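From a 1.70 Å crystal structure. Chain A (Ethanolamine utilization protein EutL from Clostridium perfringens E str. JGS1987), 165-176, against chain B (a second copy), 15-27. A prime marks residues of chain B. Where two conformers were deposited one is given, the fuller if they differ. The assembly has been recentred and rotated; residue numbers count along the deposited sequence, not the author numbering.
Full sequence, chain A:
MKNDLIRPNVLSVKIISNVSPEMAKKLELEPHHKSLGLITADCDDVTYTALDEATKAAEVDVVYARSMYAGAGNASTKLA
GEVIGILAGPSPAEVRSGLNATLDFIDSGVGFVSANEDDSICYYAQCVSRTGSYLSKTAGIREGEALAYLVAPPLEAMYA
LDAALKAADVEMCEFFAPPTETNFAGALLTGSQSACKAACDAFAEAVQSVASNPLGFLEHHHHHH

Chain A 165-176: LKAADVEMCEFF
Chain B (15-27) IISNVSPEMAKKL

Contact between chain A 165–176 (the end of a helix to Ala167, a turn, then a strand through Phe176) and chain B 15–27 (a strand end, a loop, helix 21–26); strand and helix run 35° apart, axes 9.1 Å at closest, and 591 Å² is buried in total. Ile16′ (chi1 m, chi2 t) points toward chain A, its CG2 3.8 Å from Lys166 NZ. That lysine extends (m, t, −133°, t) to the loop, where its ammonium meets two backbone carbonyls: NZ donates to Asn18′ O (3.2 Å) and weakly to Ser17′ O (3.0 Å); Asn18′ has positive phi (53/58). Ser20′ (p) lies opposite Lys166, CA to CA 6.0 Å; its OG caps the helix by accepting from Met23′ N (3.2 Å) and sits 3.9 Å from Leu165 CB. Glu22′ (m, 92°) packs CB against Leu165 CD1 (3.9 Å), while its carboxylate reaches Leu165 O through two waters, one donating to OE1 (2.7 Å) and the other lying 2.7 Å from OE2. Met23′ (t, p, p) brings its apolar CE methyl to Leu165 CD1 (3.5 Å) and Met172 CE (3.7 Å). Lys26′ (t, p, p, t) carries its folded aliphatic stem across the strand, CB 3.6 Å from Met172 CE and CG 3.6 Å from Phe175 CD2 (chi1 t), while NZ donates to a water (2.7 Å) bound by Cys173 O (3.1 Å).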

# COMPACT_ATOMS: atom_id res chain seq x y z
N LEU A 165 -7.97 20.68 16.79
CA LEU A 165 -7.20 21.89 16.55
C LEU A 165 -7.98 23.13 17.01
O LEU A 165 -7.39 24.09 17.50
CB LEU A 165 -6.81 21.97 15.07
CG LEU A 165 -5.69 20.99 14.72
CD1 LEU A 165 -5.66 20.71 13.20
CD2 LEU A 165 -4.34 21.49 15.21
N LYS A 166 -9.30 23.10 16.86
CA LYS A 166 -10.16 24.20 17.34
C LYS A 166 -10.32 24.20 18.85
O LYS A 166 -10.59 25.24 19.44
CB LYS A 166 -11.55 24.11 16.71
CG LYS A 166 -11.59 24.36 15.26
CD LYS A 166 -13.02 24.33 14.78
CE LYS A 166 -13.14 23.49 13.55
NZ LYS A 166 -14.49 23.59 12.95
N ALA A 167 -10.21 23.02 19.45
CA ALA A 167 -10.53 22.85 20.87
C ALA A 167 -9.38 23.22 21.80
O ALA A 167 -9.61 23.59 22.96
CB ALA A 167 -10.95 21.41 21.13
N ALA A 168 -8.14 23.14 21.31
CA ALA A 168 -6.98 23.27 22.18
C ALA A 168 -5.88 24.15 21.56
O ALA A 168 -5.83 24.34 20.35
CB ALA A 168 -6.43 21.88 22.49
N ASP A 169 -5.02 24.69 22.42
CA ASP A 169 -3.90 25.51 21.96
C ASP A 169 -2.73 24.60 21.55
O ASP A 169 -1.70 24.55 22.21
CB ASP A 169 -3.47 26.50 23.05
CG ASP A 169 -2.59 27.61 22.51
OD1 ASP A 169 -2.59 27.85 21.29
OD2 ASP A 169 -1.89 28.26 23.33
N VAL A 170 -2.92 23.90 20.45
CA VAL A 170 -1.90 22.97 19.95
C VAL A 170 -1.54 23.36 18.53
O VAL A 170 -2.28 24.10 17.89
CB VAL A 170 -2.39 21.52 20.00
CG1 VAL A 170 -2.42 21.03 21.46
CG2 VAL A 170 -3.76 21.40 19.36
N GLU A 171 -0.39 22.90 18.04
CA GLU A 171 -0.02 23.09 16.64
C GLU A 171 0.23 21.73 15.99
O GLU A 171 0.63 20.79 16.66
CB GLU A 171 1.22 23.99 16.54
CG GLU A 171 2.54 23.31 16.89
CD GLU A 171 3.75 24.22 16.67
OE1 GLU A 171 4.77 23.74 16.15
OE2 GLU A 171 3.67 25.42 17.03
N MET A 172 -0.01 21.62 14.69
CA MET A 172 0.19 20.36 13.99
C MET A 172 1.66 20.23 13.58
O MET A 172 2.20 21.08 12.87
CB MET A 172 -0.72 20.25 12.77
CG MET A 172 -0.63 18.89 12.03
SD MET A 172 -2.20 18.40 11.24
CE MET A 172 -2.68 19.92 10.43
N CYS A 173 2.29 19.17 14.07
CA CYS A 173 3.70 18.94 13.82
C CYS A 173 3.90 17.99 12.65
O CYS A 173 4.82 18.15 11.85
CB CYS A 173 4.36 18.34 15.05
SG CYS A 173 4.37 19.41 16.49
N GLU A 174 3.07 16.96 12.61
CA GLU A 174 3.12 15.98 11.54
C GLU A 174 1.71 15.48 11.24
O GLU A 174 0.94 15.17 12.16
CB GLU A 174 4.02 14.80 11.91
CG GLU A 174 4.30 13.86 10.75
CD GLU A 174 4.96 14.57 9.57
OE1 GLU A 174 6.20 14.64 9.53
OE2 GLU A 174 4.22 15.08 8.69
N PHE A 175 1.38 15.45 9.96
CA PHE A 175 0.07 14.99 9.49
C PHE A 175 0.25 13.63 8.81
O PHE A 175 1.03 13.51 7.89
CB PHE A 175 -0.49 16.02 8.52
CG PHE A 175 -1.80 15.64 7.88
CD1 PHE A 175 -2.87 15.23 8.65
CD2 PHE A 175 -1.97 15.74 6.51
CE1 PHE A 175 -4.07 14.91 8.06
CE2 PHE A 175 -3.17 15.43 5.92
CZ PHE A 175 -4.22 15.01 6.69
N PHE A 176 -0.46 12.61 9.30
CA PHE A 176 -0.47 11.30 8.66
C PHE A 176 -1.65 11.28 7.69
O PHE A 176 -2.77 10.96 8.07
CB PHE A 176 -0.61 10.18 9.70
CG PHE A 176 0.37 10.29 10.85
CD1 PHE A 176 1.72 10.43 10.62
CD2 PHE A 176 -0.07 10.26 12.16
CE1 PHE A 176 2.62 10.51 11.67
CE2 PHE A 176 0.83 10.36 13.22
CZ PHE A 176 2.17 10.48 12.97
N ILE B 15 -20.22 17.21 7.37
CA ILE B 15 -19.88 18.59 7.08
C ILE B 15 -19.19 19.27 8.26
O ILE B 15 -19.57 19.11 9.42
CB ILE B 15 -21.14 19.41 6.69
CG1 ILE B 15 -21.71 18.88 5.38
CG2 ILE B 15 -20.83 20.93 6.56
CD1 ILE B 15 -22.98 19.53 4.93
N ILE B 16 -18.18 20.07 7.92
CA ILE B 16 -17.46 20.92 8.86
C ILE B 16 -17.72 22.36 8.49
O ILE B 16 -17.43 22.77 7.36
CB ILE B 16 -15.94 20.67 8.82
CG1 ILE B 16 -15.62 19.23 9.19
CG2 ILE B 16 -15.21 21.66 9.75
CD1 ILE B 16 -14.17 18.85 8.95
N SER B 17 -18.16 23.14 9.48
CA SER B 17 -18.19 24.60 9.41
C SER B 17 -16.89 25.19 9.94
O SER B 17 -16.34 24.69 10.92
CB SER B 17 -19.36 25.18 10.22
OG SER B 17 -20.62 24.72 9.77
N ASN B 18 -16.43 26.28 9.33
CA ASN B 18 -15.34 27.08 9.87
C ASN B 18 -14.10 26.24 10.18
O ASN B 18 -13.62 26.19 11.31
CB ASN B 18 -15.81 27.83 11.12
CG ASN B 18 -16.95 28.80 10.83
OD1 ASN B 18 -16.91 29.56 9.86
ND2 ASN B 18 -17.98 28.76 11.66
N VAL B 19 -13.60 25.57 9.14
CA VAL B 19 -12.41 24.73 9.23
C VAL B 19 -11.25 25.46 9.91
O VAL B 19 -11.05 26.66 9.71
CB VAL B 19 -12.00 24.26 7.81
CG1 VAL B 19 -11.68 25.44 6.92
CG2 VAL B 19 -10.83 23.29 7.87
N SER B 20 -10.50 24.74 10.73
CA SER B 20 -9.42 25.34 11.49
C SER B 20 -8.35 25.89 10.55
O SER B 20 -8.08 25.31 9.50
CB SER B 20 -8.81 24.32 12.44
OG SER B 20 -8.26 23.25 11.69
N PRO B 21 -7.73 27.03 10.92
CA PRO B 21 -6.60 27.54 10.14
C PRO B 21 -5.51 26.50 9.88
O PRO B 21 -4.90 26.49 8.82
CB PRO B 21 -6.06 28.66 11.02
CG PRO B 21 -7.21 29.11 11.83
CD PRO B 21 -8.06 27.89 12.07
N GLU B 22 -5.26 25.65 10.87
CA GLU B 22 -4.20 24.67 10.79
C GLU B 22 -4.53 23.62 9.75
O GLU B 22 -3.69 23.29 8.90
CB GLU B 22 -3.96 24.03 12.17
CG GLU B 22 -3.44 25.01 13.24
CD GLU B 22 -4.55 25.67 14.07
OE1 GLU B 22 -5.72 25.73 13.63
OE2 GLU B 22 -4.23 26.14 15.19
N MET B 23 -5.76 23.13 9.76
CA MET B 23 -6.20 22.16 8.77
C MET B 23 -6.26 22.80 7.38
O MET B 23 -5.89 22.18 6.40
CB MET B 23 -7.56 21.59 9.16
CG MET B 23 -8.00 20.38 8.37
SD MET B 23 -6.82 18.99 8.45
CE MET B 23 -6.30 19.06 10.16
N ALA B 24 -6.70 24.05 7.30
CA ALA B 24 -6.76 24.75 6.02
C ALA B 24 -5.38 24.85 5.39
O ALA B 24 -5.21 24.66 4.19
CB ALA B 24 -7.37 26.15 6.21
N LYS B 25 -4.40 25.16 6.22
CA LYS B 25 -3.01 25.31 5.80
C LYS B 25 -2.46 23.97 5.30
O LYS B 25 -1.86 23.88 4.22
CB LYS B 25 -2.18 25.84 6.97
CG LYS B 25 -0.71 26.13 6.69
CD LYS B 25 0.01 26.50 8.00
CE LYS B 25 1.46 26.93 7.78
NZ LYS B 25 1.57 28.27 7.14
N LYS B 26 -2.69 22.92 6.07
CA LYS B 26 -2.18 21.61 5.73
C LYS B 26 -2.84 21.08 4.44
O LYS B 26 -2.18 20.42 3.65
CB LYS B 26 -2.40 20.63 6.89
CG LYS B 26 -1.65 19.30 6.74
CD LYS B 26 -0.13 19.45 6.83
CE LYS B 26 0.31 19.82 8.24
NZ LYS B 26 1.80 19.78 8.43
N LEU B 27 -4.11 21.41 4.22
CA LEU B 27 -4.82 20.99 3.01
C LEU B 27 -4.71 21.98 1.86
O LEU B 27 -5.36 21.80 0.83
CB LEU B 27 -6.30 20.77 3.32
CG LEU B 27 -6.68 19.58 4.19
CD1 LEU B 27 -8.18 19.61 4.46
CD2 LEU B 27 -6.28 18.27 3.52
O HOH W 1 -4.95 25.43 17.67
O HOH W 2 -7.64 26.42 15.47
O HOH W 3 3.93 20.48 10.01